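Local structure of frutapin (Artocarpus altilis, 5KRP) at residues 30-35 with 66-71. The protein is a breadfruit lectin of the jacalin-related family that probably binds carbohydrates, most likely mannose-type sugars, and assembles as a tetramer. Residues are numbered along the deposited sequence; the frame is centred on the assembly and turned at random.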
loop_
_atom_site.group_PDB
_atom_site.type_symbol
_atom_site.label_atom_id
_atom_site.label_comp_id
_atom_site.label_asym_id
_atom_site.label_seq_id
_atom_site.Cartn_x
_atom_site.Cartn_y
_atom_site.Cartn_z
ATOM N N ILE A 30 -12.134 -12.879 -17.233
ATOM C CA ILE A 30 -10.895 -13.511 -17.752
ATOM C C ILE A 30 -11.256 -14.391 -18.959
ATOM O O ILE A 30 -12.172 -15.173 -18.839
ATOM C CB ILE A 30 -10.176 -14.355 -16.692
ATOM C CG1 ILE A 30 -9.718 -13.446 -15.542
ATOM C CG2 ILE A 30 -8.946 -15.032 -17.305
ATOM C CD1 ILE A 30 -9.312 -14.209 -14.301
ATOM N N GLU A 31 -10.578 -14.184 -20.093
ATOM C CA GLU A 31 -10.784 -15.045 -21.303
ATOM C C GLU A 31 -9.483 -15.775 -21.610
ATOM O O GLU A 31 -8.435 -15.160 -21.699
ATOM C CB GLU A 31 -11.161 -14.182 -22.502
ATOM C CG GLU A 31 -12.477 -13.426 -22.321
ATOM C CD GLU A 31 -12.856 -12.588 -23.545
ATOM O OE1 GLU A 31 -13.094 -13.204 -24.623
ATOM O OE2 GLU A 31 -12.930 -11.339 -23.426
ATOM N N LEU A 32 -9.545 -17.088 -21.752
ATOM C CA LEU A 32 -8.374 -17.792 -22.094
ATOM C C LEU A 32 -8.714 -18.866 -23.114
ATOM O O LEU A 32 -9.895 -19.164 -23.314
ATOM C CB LEU A 32 -7.723 -18.349 -20.830
ATOM C CG LEU A 32 -8.478 -19.284 -19.953
ATOM C CD1 LEU A 32 -8.340 -20.742 -20.490
ATOM C CD2 LEU A 32 -7.946 -19.269 -18.546
ATOM N N SER A 33 -7.668 -19.367 -23.790
ATOM C CA SER A 33 -7.815 -20.594 -24.644
ATOM C C SER A 33 -6.901 -21.686 -24.125
ATOM O O SER A 33 -5.891 -21.417 -23.436
ATOM C CB SER A 33 -7.572 -20.304 -26.112
ATOM O OG SER A 33 -6.207 -20.114 -26.367
ATOM N N TYR A 34 -7.305 -22.938 -24.347
ATOM C CA TYR A 34 -6.558 -24.068 -23.880
ATOM C C TYR A 34 -6.788 -25.323 -24.753
ATOM O O TYR A 34 -7.820 -25.424 -25.448
ATOM C CB TYR A 34 -6.926 -24.459 -22.476
ATOM C CG TYR A 34 -8.350 -24.937 -22.310
ATOM C CD1 TYR A 34 -9.413 -24.024 -22.172
ATOM C CD2 TYR A 34 -8.648 -26.335 -22.284
ATOM C CE1 TYR A 34 -10.741 -24.478 -22.020
ATOM C CE2 TYR A 34 -9.971 -26.785 -22.166
ATOM C CZ TYR A 34 -10.990 -25.849 -21.991
ATOM O OH TYR A 34 -12.299 -26.245 -21.853
ATOM N N LYS A 35 -5.806 -26.213 -24.639
ATOM C CA LYS A 35 -5.977 -27.642 -25.027
ATOM C C LYS A 35 -4.909 -28.443 -24.265
ATOM O O LYS A 35 -5.087 -28.729 -23.076
ATOM C CB LYS A 35 -5.975 -27.756 -26.606
ATOM C CG LYS A 35 -6.381 -29.162 -27.078
ATOM C CD LYS A 35 -7.876 -29.374 -26.947
ATOM C CE LYS A 35 -8.286 -30.855 -27.132
ATOM N NZ LYS A 35 -9.754 -30.998 -27.415
ATOM N N VAL A 66 -12.567 -19.968 -23.499
ATOM C CA VAL A 66 -13.461 -19.916 -22.361
ATOM C C VAL A 66 -13.508 -18.508 -21.744
ATOM O O VAL A 66 -12.530 -17.772 -21.796
ATOM C CB VAL A 66 -13.087 -20.947 -21.323
ATOM C CG1 VAL A 66 -11.762 -20.649 -20.673
ATOM C CG2 VAL A 66 -14.179 -21.097 -20.242
ATOM N N LYS A 67 -14.677 -18.126 -21.254
ATOM C CA LYS A 67 -14.891 -16.813 -20.657
ATOM C C LYS A 67 -15.293 -17.024 -19.194
ATOM O O LYS A 67 -16.298 -17.699 -18.882
ATOM C CB LYS A 67 -15.970 -16.100 -21.450
ATOM C CG LYS A 67 -16.413 -14.775 -20.964
ATOM C CD LYS A 67 -17.494 -14.208 -21.898
ATOM C CE LYS A 67 -17.877 -12.793 -21.422
ATOM N NZ LYS A 67 -19.099 -12.178 -22.023
ATOM N N ILE A 68 -14.527 -16.425 -18.275
ATOM C CA ILE A 68 -14.773 -16.520 -16.846
ATOM C C ILE A 68 -15.341 -15.158 -16.416
ATOM O O ILE A 68 -14.635 -14.135 -16.525
ATOM C CB ILE A 68 -13.459 -16.825 -16.112
ATOM C CG1 ILE A 68 -12.929 -18.176 -16.591
ATOM C CG2 ILE A 68 -13.592 -16.751 -14.577
ATOM C CD1 ILE A 68 -11.525 -18.413 -16.216
ATOM N N GLU A 69 -16.598 -15.111 -16.032
ATOM C CA GLU A 69 -17.263 -13.877 -15.715
ATOM C C GLU A 69 -17.509 -13.825 -14.196
ATOM O O GLU A 69 -18.300 -14.595 -13.673
ATOM C CB GLU A 69 -18.559 -13.778 -16.511
ATOM C CG GLU A 69 -19.196 -12.404 -16.364
ATOM C CD GLU A 69 -20.168 -12.023 -17.487
ATOM O OE1 GLU A 69 -20.327 -12.792 -18.495
ATOM O OE2 GLU A 69 -20.715 -10.903 -17.318
ATOM N N LEU A 70 -16.795 -12.970 -13.462
ATOM C CA LEU A 70 -16.947 -12.890 -12.001
ATOM C C LEU A 70 -18.085 -11.905 -11.695
ATOM O O LEU A 70 -18.322 -10.918 -12.437
ATOM C CB LEU A 70 -15.649 -12.380 -11.370
ATOM C CG LEU A 70 -14.409 -13.236 -11.688
ATOM C CD1 LEU A 70 -13.099 -12.662 -11.154
ATOM C CD2 LEU A 70 -14.545 -14.631 -11.159
ATOM N N GLN A 71 -18.778 -12.179 -10.608
ATOM C CA GLN A 71 -19.846 -11.270 -10.130
ATOM C C GLN A 71 -19.183 -10.056 -9.372
ATOM O O GLN A 71 -19.280 -9.907 -8.144
ATOM C CB GLN A 71 -20.792 -12.013 -9.235
ATOM C CG GLN A 71 -21.477 -13.191 -9.875
ATOM C CD GLN A 71 -22.256 -14.057 -8.853
ATOM O OE1 GLN A 71 -21.715 -14.516 -7.821
ATOM N NE2 GLN A 71 -23.536 -14.286 -9.146
#
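L32 and V66 run alongside one another from neighbouring antiparallel strands of one four-stranded sheet in the beta-prism fold of jacalin-related lectins. Strand 64-69 forms the edge of this sheet within the chain, and four backbone hydrogen bonds tie 66-69 to strand 26-34, whose other flank is taken by strand 38-47. I30 with I68 and L32 with V66 are hydrogen-bonded pairs, the shortest bond running from I68 N to I30 O at 2.7 Å; E31 with K67 is the non-hydrogen-bonded pair between them. There the CA-H of E31 also approaches V66 O, which already accepts the N-H of L32.

The apolar face carries I30, L32, V66 and I68. CG of L32 stands between its backbone N and carbonyl carbon (chi1 59°), an uncommon setting for leucine, and brings CD1 to 3.4 Å from V66 CG1, a tight carbon-carbon approach. That same CG1 comes edge-on to the Y34 ring, 4.2 Å from CE1, with the two side chains nearly perpendicular. I30 and I68 share one rotamer and meet at their branch points, CB to CB 4.1 Å, whereas CD2 of L32 reaches CD1 of I68 only loosely, at 4.4 Å. F102 and Y113 from strands 95-104 and 109-114 pack against this face, joining two sheets of the prism.

On the opposite face E31 and K67 start out together, their nearest side-chain carbons, CG and CG, 4.4 Å apart, and then part. The extended K67 chain leads away from E31, and its NZ lies 3.8 Å from E69 OE1, a long salt bridge within the same strand.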